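PDB 5MAL: lipase from Streptomyces rimosus, which hydrolyses triacylglycerols, preferring medium-length acyl chains, as well as nitrophenyl and naphthyl esters, palmitoyl-CoA and Tween detergents, as a secreted GDSL-family enzyme. Local coordinates for residues Y34-A39 with F47-C52; S53-G58 with A62-P67; Y145-S150 with A162-A167; H205-T208 with S214-P217. All blocks are in the same frame, centred on the assembly; numbering follows the deposited sequence.

Contact 1: Y34-A39 with F47-C52; sequences YPALWA and FNFTAC
Pro-35 to Ala-39 of a helix face Phe-47 to Phe-49 of a strand running almost antiparallel to it, the two short axes 173° apart and 9.6 Å from each other at closest approach. No hydrogen bond crosses the gap, and the two phenylalanine rings carry the contact. Phe-47 has CG anti to its own N (chi1 179°), which lifts the ring off the strand and up to the helix. Its two faces are occupied differently: Ala-39 CB lies over one, 3.6 Å from the ring centroid in a CH-pi contact, while Phe-49 CB of its own strand lies over the other. The far end of the same ring reaches the helix backbone, with CZ 3.6 Å from Pro-35 C. Phe-49 meets Pro-35 across the contact: Pro-35 CB stands over its face, 4.2 Å from the centroid and 25° off the ring normal. Pro-35 also touches Tyr-4 and Ala-6 of strand 3-8. Strands 3-8 and 46-49 are adjacent and parallel, with helix 34-40 between them in the chain, which makes this a beta-alpha-beta crossover. With a serine in place of Phe-47, the methyl of Ala-39 and the CB of Phe-49 would both probably lose the ring between them, opening a gap beside Pro-35. The chemistry is purely apolar, and the pairing rests on packing and CH-pi contact.

Contact 2: S53-G58 with A62-P67; sequences SGARTG and AKQLTP
Helix 57-64, short and the next regular element after edge strand 46-49, brings Gly-58 and Ala-62 together in an i to i+4 turn, where the helix begins to widen into a pi-type turn at 62-64. Ala-62 N donates to Gly-58 O over 2.9 Å, a somewhat bent bond with 143° at the hydrogen. Ala-62 CB lies 3.4 Å from that same oxygen, so the carbonyl is approached by both amide and methyl. The start of the helix has its own anchor: Arg-56 occupies the N-cap position, and its N is bonded to the carboxylate of Asp-59. The other meeting point joins the lead-in loop to Gln-64. With CG beside its backbone N (chi1 -58°) and extended beyond that, Gln-64 reaches across to the loop, where NE2 is 3.2 Å from Ala-55 CB, a tight contact between amide and methyl. Its OE1 accepts a hydrogen bond from Gly-8 N, which helps hold the amide between loop and sheet. Ala-55 O in turn receives Asn-82 ND2, and the Ala-55 side chain is about 8 Å from that of the nucleophile Ser-10. The unit is therefore wedged between the C-terminal end of strand 3-8, reached by Gln-64, and helix 98-130, against which Thr-57 and Leu-65 pack.

Contact 3: Y145-S150 with A162-A167; sequences YKLGGS and AINAAA
An irregular loop runs past segment 162-167 of helix 159-180 with Tyr-145 facing Asn-164, their CA atoms 6.4 Å apart. The Asn-164 amide grips this one residue twice. Its OD1 accepts Tyr-145 N at 2.9 Å, the donor lying in the carbonyl plane on a lone pair, and its ND2 gives a hydrogen to Tyr-145 O at 2.8 Å with 162° at the hydrogen. The amide thus uses both ends to satisfy the backbone N-H and C=O of a loop residue, and the pair of hydrogen bonds fixes its rotation. Leu-147 closes over the nitrogen end, CG 3.7 Å from Asn-164 ND2. Tyr-145 has CG beside its backbone N (chi1 -69°), which sends the ring past the amide, with OD1 near its edge, and on to Ile-163, whose CD1 is 4.0 Å from Tyr-145 CE2. Were a leucine to replace Asn-164, the N-H and C=O of Tyr-145 would probably be left without partners and the loop could drift from the helix. Beyond these residues, Ile-163 packs on Met-90 and Ile-105; the contact therefore fastens the loop after strand 135-139 to helix 159-180, beside helices 86-96 and 98-130.

Contact 4: H205-T208 with S214-P217; sequences HSVT and SYHP
His-205 and Tyr-215 lie at the heart of two irregular loop segments held together mostly by main-chain groups. The straightest backbone bond runs from His-205 N to His-216 O, 2.8 Å with 169° at the hydrogen. Tyr-215 N donates to His-205 O at 2.9 Å from well above the carbonyl plane and shares its hydrogen weakly with Ser-206 O, at 3.4 Å. Ser-206 O also takes a CA-H contact from Ser-214 CA, 3.1 Å away. Ser-214 OG is engaged twice: it accepts from Thr-208 N at 3.0 Å in a virtually linear bond, and it is hydrogen-bonded to Val-211 O. With OG beside the backbone N (chi1 -49°), it faces the Thr-208 amide. Val-207 runs alongside the Tyr-215 side chain, CG2 3.5 Å from Tyr-215 CE2, and the tyrosine hydroxyl is satisfied by Tyr-145 OH and Asn-94 ND2. His-205 NE2 is bonded to Gly-16 O. His-216 has a partner at each ring nitrogen: ND1 donates to Ser-214 O at 2.9 Å, a bent bond that helps orient the imidazole, while NE2 is bonded to the nucleophile Ser-10 OG, and Tyr-11 stacks on the ring. A main-chain carbonyl thus stands where a carboxylate would complete a Ser-His-Asp triad, as befits the catalytic Ser/His dyad of this SGNH hydrolase.

From the N terminus the four contacts follow in series, none nested in or crossing another. Contact 1 closes the turn between helix 34-40 and strand 46-49, and contact 2 follows at once, spanning a turn of helix 57-64 and its lead-in loop; the two touch where Thr-50 OG1 meets Gln-64 O at 2.9 Å. After the long helix 98-130, contact 3 ties the loop beyond strand 135-139 to helix 159-180, across the chain's centre from contacts 1 and 2. Contact 4 closes the late loop before helix 219-232 and meets contact 3 through two tyrosine hydroxyls. Two touching pairs result, one at the sheet edge and one by the histidine loop, with no direct touch between them.

Contact 1: Y34-A39 with F47-C52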
# COMPACT_ATOMS: atom_id res chain seq x y z
N TYR A 34 4.38 1.65 8.76
CA TYR A 34 3.30 1.83 9.73
C TYR A 34 3.09 0.55 10.58
O TYR A 34 2.80 0.67 11.76
CB TYR A 34 1.98 2.26 9.05
CG TYR A 34 1.32 1.21 8.21
CD1 TYR A 34 0.44 0.30 8.79
CD2 TYR A 34 1.54 1.15 6.84
CE1 TYR A 34 -0.17 -0.67 8.02
CE2 TYR A 34 0.93 0.20 6.06
CZ TYR A 34 0.08 -0.72 6.67
OH TYR A 34 -0.53 -1.68 5.93
N PRO A 35 3.28 -0.67 10.02
CA PRO A 35 3.09 -1.78 10.95
C PRO A 35 4.14 -1.83 12.05
O PRO A 35 3.79 -2.10 13.19
CB PRO A 35 3.21 -3.02 10.06
CG PRO A 35 2.80 -2.53 8.71
CD PRO A 35 3.45 -1.18 8.64
N ALA A 36 5.39 -1.56 11.71
CA ALA A 36 6.44 -1.58 12.72
C ALA A 36 6.21 -0.47 13.75
O ALA A 36 6.40 -0.68 14.95
CB ALA A 36 7.80 -1.44 12.08
N LEU A 37 5.80 0.70 13.29
CA LEU A 37 5.48 1.79 14.21
C LEU A 37 4.31 1.43 15.12
O LEU A 37 4.30 1.76 16.32
CB LEU A 37 5.16 3.07 13.44
CG LEU A 37 6.32 3.70 12.68
CD1 LEU A 37 5.80 4.90 11.91
CD2 LEU A 37 7.44 4.11 13.62
N TRP A 38 3.31 0.78 14.55
CA TRP A 38 2.17 0.36 15.35
C TRP A 38 2.63 -0.63 16.41
O TRP A 38 2.31 -0.49 17.58
CB TRP A 38 1.10 -0.27 14.46
CG TRP A 38 -0.22 -0.40 15.15
CD1 TRP A 38 -1.27 0.49 15.10
CD2 TRP A 38 -0.65 -1.47 15.98
NE1 TRP A 38 -2.31 0.02 15.85
CE2 TRP A 38 -1.96 -1.17 16.40
CE3 TRP A 38 -0.05 -2.66 16.41
CZ2 TRP A 38 -2.68 -2.03 17.23
CZ3 TRP A 38 -0.78 -3.50 17.25
CH2 TRP A 38 -2.08 -3.18 17.65
N ALA A 39 3.40 -1.64 16.02
CA ALA A 39 3.79 -2.66 16.97
C ALA A 39 4.65 -2.03 18.07
O ALA A 39 4.47 -2.34 19.26
CB ALA A 39 4.55 -3.80 16.27
N PHE A 47 4.34 -9.41 16.98
CA PHE A 47 4.33 -8.76 15.69
C PHE A 47 4.88 -9.65 14.58
O PHE A 47 6.09 -9.82 14.44
CB PHE A 47 5.12 -7.45 15.80
CG PHE A 47 5.22 -6.66 14.54
CD1 PHE A 47 4.12 -6.48 13.71
CD2 PHE A 47 6.42 -6.05 14.20
CE1 PHE A 47 4.24 -5.72 12.55
CE2 PHE A 47 6.53 -5.30 13.05
CZ PHE A 47 5.44 -5.13 12.23
N ASN A 48 3.99 -10.21 13.78
CA ASN A 48 4.41 -11.01 12.65
C ASN A 48 4.31 -10.21 11.35
O ASN A 48 3.23 -10.03 10.80
CB ASN A 48 3.58 -12.30 12.57
CG ASN A 48 4.14 -13.39 13.48
OD1 ASN A 48 5.23 -13.91 13.25
ND2 ASN A 48 3.40 -13.72 14.51
N PHE A 49 5.47 -9.76 10.89
CA PHE A 49 5.54 -8.81 9.81
C PHE A 49 5.98 -9.53 8.56
O PHE A 49 7.17 -9.83 8.42
CB PHE A 49 6.52 -7.70 10.20
CG PHE A 49 6.46 -6.46 9.35
CD1 PHE A 49 5.44 -6.24 8.43
CD2 PHE A 49 7.40 -5.45 9.56
CE1 PHE A 49 5.39 -5.06 7.68
CE2 PHE A 49 7.35 -4.26 8.84
CZ PHE A 49 6.34 -4.06 7.89
N THR A 50 5.04 -9.83 7.67
CA THR A 50 5.35 -10.64 6.50
C THR A 50 5.16 -9.86 5.19
O THR A 50 5.39 -10.39 4.11
CB THR A 50 4.50 -11.92 6.46
OG1 THR A 50 3.11 -11.58 6.47
CG2 THR A 50 4.82 -12.80 7.65
N ALA A 51 4.73 -8.61 5.30
CA ALA A 51 4.63 -7.75 4.13
C ALA A 51 5.96 -7.74 3.38
O ALA A 51 7.02 -7.89 3.98
CB ALA A 51 4.23 -6.32 4.54
N CYS A 52 5.91 -7.55 2.07
CA CYS A 52 7.11 -7.74 1.28
C CYS A 52 7.08 -6.90 0.03
O CYS A 52 6.12 -6.92 -0.72
CB CYS A 52 7.28 -9.22 0.94
SG CYS A 52 8.94 -9.67 0.37

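Contact 2: S53-G58 with A62-P67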
# COMPACT_ATOMS: atom_id res chain seq x y z
N SER A 53 8.14 -6.14 -0.19
CA SER A 53 8.25 -5.36 -1.40
C SER A 53 8.03 -6.25 -2.62
O SER A 53 8.57 -7.36 -2.69
CB SER A 53 9.62 -4.68 -1.48
OG SER A 53 9.74 -3.98 -2.71
N GLY A 54 7.23 -5.77 -3.56
CA GLY A 54 7.01 -6.50 -4.80
C GLY A 54 5.84 -7.46 -4.75
O GLY A 54 5.45 -8.01 -5.78
N ALA A 55 5.28 -7.66 -3.55
CA ALA A 55 4.22 -8.65 -3.38
C ALA A 55 2.98 -8.37 -4.20
O ALA A 55 2.46 -7.26 -4.24
CB ALA A 55 3.83 -8.76 -1.91
N ARG A 56 2.51 -9.43 -4.85
CA ARG A 56 1.19 -9.47 -5.45
C ARG A 56 0.31 -10.28 -4.53
O ARG A 56 0.82 -10.91 -3.60
CB ARG A 56 1.22 -10.13 -6.83
CG ARG A 56 1.80 -9.29 -7.96
CD ARG A 56 1.87 -10.12 -9.24
NE ARG A 56 2.03 -9.29 -10.44
CZ ARG A 56 3.15 -8.65 -10.76
NH1 ARG A 56 4.23 -8.73 -9.99
NH2 ARG A 56 3.20 -7.91 -11.87
N THR A 57 -0.99 -10.30 -4.80
CA THR A 57 -1.92 -11.12 -4.03
C THR A 57 -1.45 -12.57 -3.97
O THR A 57 -1.60 -13.23 -2.95
CB THR A 57 -3.34 -11.07 -4.62
OG1 THR A 57 -3.31 -11.48 -5.98
CG2 THR A 57 -3.93 -9.65 -4.53
N GLY A 58 -0.86 -13.06 -5.07
CA GLY A 58 -0.36 -14.42 -5.14
C GLY A 58 0.81 -14.67 -4.22
O GLY A 58 0.99 -15.76 -3.67
N ALA A 62 1.26 -17.23 -1.15
CA ALA A 62 2.35 -18.19 -1.15
C ALA A 62 3.36 -18.01 -0.01
O ALA A 62 3.99 -18.98 0.40
CB ALA A 62 3.09 -18.14 -2.49
N LYS A 63 3.53 -16.79 0.48
CA LYS A 63 4.66 -16.50 1.35
C LYS A 63 4.30 -15.80 2.65
O LYS A 63 5.11 -15.79 3.57
CB LYS A 63 5.70 -15.64 0.60
CG LYS A 63 6.49 -16.37 -0.50
CD LYS A 63 7.63 -15.50 -1.04
CE LYS A 63 7.11 -14.19 -1.62
NZ LYS A 63 7.60 -13.89 -3.00
N GLN A 64 3.11 -15.20 2.72
CA GLN A 64 2.83 -14.23 3.79
C GLN A 64 1.79 -14.63 4.84
O GLN A 64 1.75 -14.05 5.92
CB GLN A 64 2.38 -12.90 3.19
CG GLN A 64 3.38 -12.27 2.23
CD GLN A 64 3.02 -10.84 1.93
OE1 GLN A 64 2.11 -10.29 2.57
NE2 GLN A 64 3.71 -10.22 0.98
N LEU A 65 0.92 -15.58 4.51
CA LEU A 65 -0.17 -15.88 5.43
C LEU A 65 0.21 -16.87 6.53
O LEU A 65 -0.60 -17.17 7.41
CB LEU A 65 -1.38 -16.40 4.66
CG LEU A 65 -2.01 -15.41 3.68
CD1 LEU A 65 -3.07 -16.11 2.86
CD2 LEU A 65 -2.60 -14.21 4.42
N THR A 66 1.45 -17.36 6.50
CA THR A 66 1.88 -18.39 7.44
C THR A 66 1.54 -18.11 8.92
O THR A 66 1.01 -19.00 9.60
CB THR A 66 3.40 -18.64 7.30
OG1 THR A 66 3.66 -19.10 5.97
CG2 THR A 66 3.88 -19.67 8.30
N PRO A 67 1.78 -16.88 9.42
CA PRO A 67 1.46 -16.64 10.83
C PRO A 67 0.02 -16.21 11.10
O PRO A 67 -0.32 -15.85 12.24
CB PRO A 67 2.42 -15.50 11.21
CG PRO A 67 2.55 -14.72 9.95
CD PRO A 67 2.46 -15.72 8.81

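Contact 3: Y145-S150 with A162-A167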
# COMPACT_ATOMS: atom_id res chain seq x y z
N TYR A 145 -0.61 12.51 -6.54
CA TYR A 145 -0.39 13.89 -6.95
C TYR A 145 -1.45 14.86 -6.47
O TYR A 145 -2.64 14.53 -6.42
CB TYR A 145 -0.31 13.97 -8.48
CG TYR A 145 0.92 13.32 -9.01
CD1 TYR A 145 2.14 13.97 -8.92
CD2 TYR A 145 0.88 12.06 -9.59
CE1 TYR A 145 3.29 13.39 -9.39
CE2 TYR A 145 2.04 11.46 -10.07
CZ TYR A 145 3.24 12.14 -9.96
OH TYR A 145 4.42 11.59 -10.42
N LYS A 146 -1.00 16.07 -6.14
CA LYS A 146 -1.91 17.20 -6.00
C LYS A 146 -2.01 17.84 -7.38
O LYS A 146 -0.99 18.15 -7.99
CB LYS A 146 -1.39 18.23 -5.00
CG LYS A 146 -2.17 19.54 -5.05
CD LYS A 146 -1.43 20.65 -4.33
CE LYS A 146 -2.38 21.78 -3.89
NZ LYS A 146 -3.64 21.80 -4.69
N LEU A 147 -3.24 18.01 -7.87
CA LEU A 147 -3.44 18.60 -9.18
C LEU A 147 -3.71 20.11 -9.08
O LEU A 147 -4.17 20.59 -8.05
CB LEU A 147 -4.59 17.91 -9.89
CG LEU A 147 -4.48 16.40 -10.07
CD1 LEU A 147 -5.63 15.89 -10.92
CD2 LEU A 147 -3.14 16.02 -10.70
N GLY A 148 -3.40 20.83 -10.16
CA GLY A 148 -3.85 22.20 -10.30
C GLY A 148 -2.79 23.27 -10.16
O GLY A 148 -3.00 24.43 -10.52
N GLY A 149 -1.63 22.89 -9.62
CA GLY A 149 -0.57 23.85 -9.44
C GLY A 149 0.59 23.58 -10.37
O GLY A 149 0.62 22.57 -11.07
N SER A 150 1.53 24.50 -10.38
CA SER A 150 2.81 24.27 -11.04
C SER A 150 3.53 23.19 -10.24
O SER A 150 3.52 23.23 -9.01
CB SER A 150 3.62 25.56 -11.10
OG SER A 150 4.77 25.43 -11.91
N ALA A 162 -4.12 10.83 -14.29
CA ALA A 162 -4.41 9.46 -14.67
C ALA A 162 -3.95 8.49 -13.59
O ALA A 162 -4.67 7.54 -13.25
CB ALA A 162 -3.73 9.13 -16.00
N ILE A 163 -2.76 8.72 -13.07
CA ILE A 163 -2.24 7.96 -11.93
C ILE A 163 -3.11 8.13 -10.70
O ILE A 163 -3.37 7.18 -9.97
CB ILE A 163 -0.81 8.39 -11.60
CG1 ILE A 163 0.15 7.79 -12.60
CG2 ILE A 163 -0.38 7.94 -10.24
CD1 ILE A 163 1.26 8.71 -12.93
N ASN A 164 -3.57 9.36 -10.45
CA ASN A 164 -4.51 9.59 -9.36
C ASN A 164 -5.77 8.76 -9.54
O ASN A 164 -6.29 8.19 -8.59
CB ASN A 164 -4.89 11.07 -9.28
CG ASN A 164 -3.88 11.89 -8.50
OD1 ASN A 164 -2.84 11.39 -8.10
ND2 ASN A 164 -4.19 13.14 -8.30
N ALA A 165 -6.27 8.72 -10.77
CA ALA A 165 -7.49 7.99 -11.08
C ALA A 165 -7.31 6.50 -10.81
O ALA A 165 -8.23 5.84 -10.33
CB ALA A 165 -7.91 8.24 -12.53
N ALA A 166 -6.14 5.98 -11.15
CA ALA A 166 -5.78 4.60 -10.85
C ALA A 166 -5.85 4.36 -9.35
O ALA A 166 -6.38 3.37 -8.90
CB ALA A 166 -4.38 4.28 -11.37
N ALA A 167 -5.29 5.29 -8.58
CA ALA A 167 -5.38 5.21 -7.12
C ALA A 167 -6.84 5.23 -6.69
O ALA A 167 -7.27 4.40 -5.88
CB ALA A 167 -4.63 6.35 -6.47

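Contact 4: H205-T208 with S214-P217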
# COMPACT_ATOMS: atom_id res chain seq x y z
N HIS A 205 7.91 9.76 -1.88
CA HIS A 205 9.06 9.99 -2.74
C HIS A 205 8.56 10.22 -4.15
O HIS A 205 7.62 9.56 -4.59
CB HIS A 205 10.02 8.79 -2.73
CG HIS A 205 10.68 8.54 -1.41
ND1 HIS A 205 11.79 9.24 -0.99
CD2 HIS A 205 10.39 7.65 -0.43
CE1 HIS A 205 12.15 8.81 0.20
NE2 HIS A 205 11.33 7.84 0.56
N SER A 206 9.19 11.14 -4.86
CA SER A 206 8.92 11.26 -6.27
C SER A 206 9.70 10.16 -6.97
O SER A 206 10.10 9.18 -6.35
CB SER A 206 9.32 12.63 -6.80
OG SER A 206 8.87 12.79 -8.14
N VAL A 207 9.92 10.32 -8.26
CA VAL A 207 10.86 9.47 -8.95
C VAL A 207 12.24 9.78 -8.43
O VAL A 207 12.76 10.87 -8.66
CB VAL A 207 10.81 9.69 -10.45
CG1 VAL A 207 11.68 8.67 -11.15
CG2 VAL A 207 9.38 9.57 -10.91
N THR A 208 12.83 8.83 -7.73
CA THR A 208 14.01 9.16 -6.93
C THR A 208 15.04 8.03 -6.92
O THR A 208 14.89 7.03 -7.64
CB THR A 208 13.61 9.50 -5.47
OG1 THR A 208 14.72 10.07 -4.78
CG2 THR A 208 13.14 8.25 -4.74
N SER A 214 10.86 5.18 -5.26
CA SER A 214 10.02 6.08 -6.02
C SER A 214 8.54 5.79 -5.77
O SER A 214 8.14 4.65 -5.79
CB SER A 214 10.35 5.97 -7.51
OG SER A 214 11.76 6.05 -7.74
N TYR A 215 7.77 6.84 -5.50
CA TYR A 215 6.32 6.80 -5.28
C TYR A 215 5.91 6.08 -4.00
O TYR A 215 4.73 5.85 -3.75
CB TYR A 215 5.61 6.15 -6.46
CG TYR A 215 5.75 7.00 -7.70
CD1 TYR A 215 5.03 8.18 -7.82
CD2 TYR A 215 6.62 6.64 -8.71
CE1 TYR A 215 5.16 8.98 -8.93
CE2 TYR A 215 6.76 7.43 -9.84
CZ TYR A 215 6.03 8.60 -9.94
OH TYR A 215 6.15 9.41 -11.05
N HIS A 216 6.88 5.75 -3.16
CA HIS A 216 6.54 5.15 -1.88
C HIS A 216 6.52 6.19 -0.79
O HIS A 216 7.10 7.26 -0.94
CB HIS A 216 7.52 4.05 -1.55
CG HIS A 216 7.29 2.82 -2.37
ND1 HIS A 216 7.73 2.71 -3.67
CD2 HIS A 216 6.58 1.71 -2.11
CE1 HIS A 216 7.34 1.54 -4.16
NE2 HIS A 216 6.64 0.92 -3.23
N PRO A 217 5.83 5.90 0.32
CA PRO A 217 5.80 6.90 1.39
C PRO A 217 7.18 7.15 1.97
O PRO A 217 8.00 6.23 2.07
CB PRO A 217 4.90 6.26 2.44
CG PRO A 217 4.02 5.35 1.66
CD PRO A 217 4.92 4.78 0.60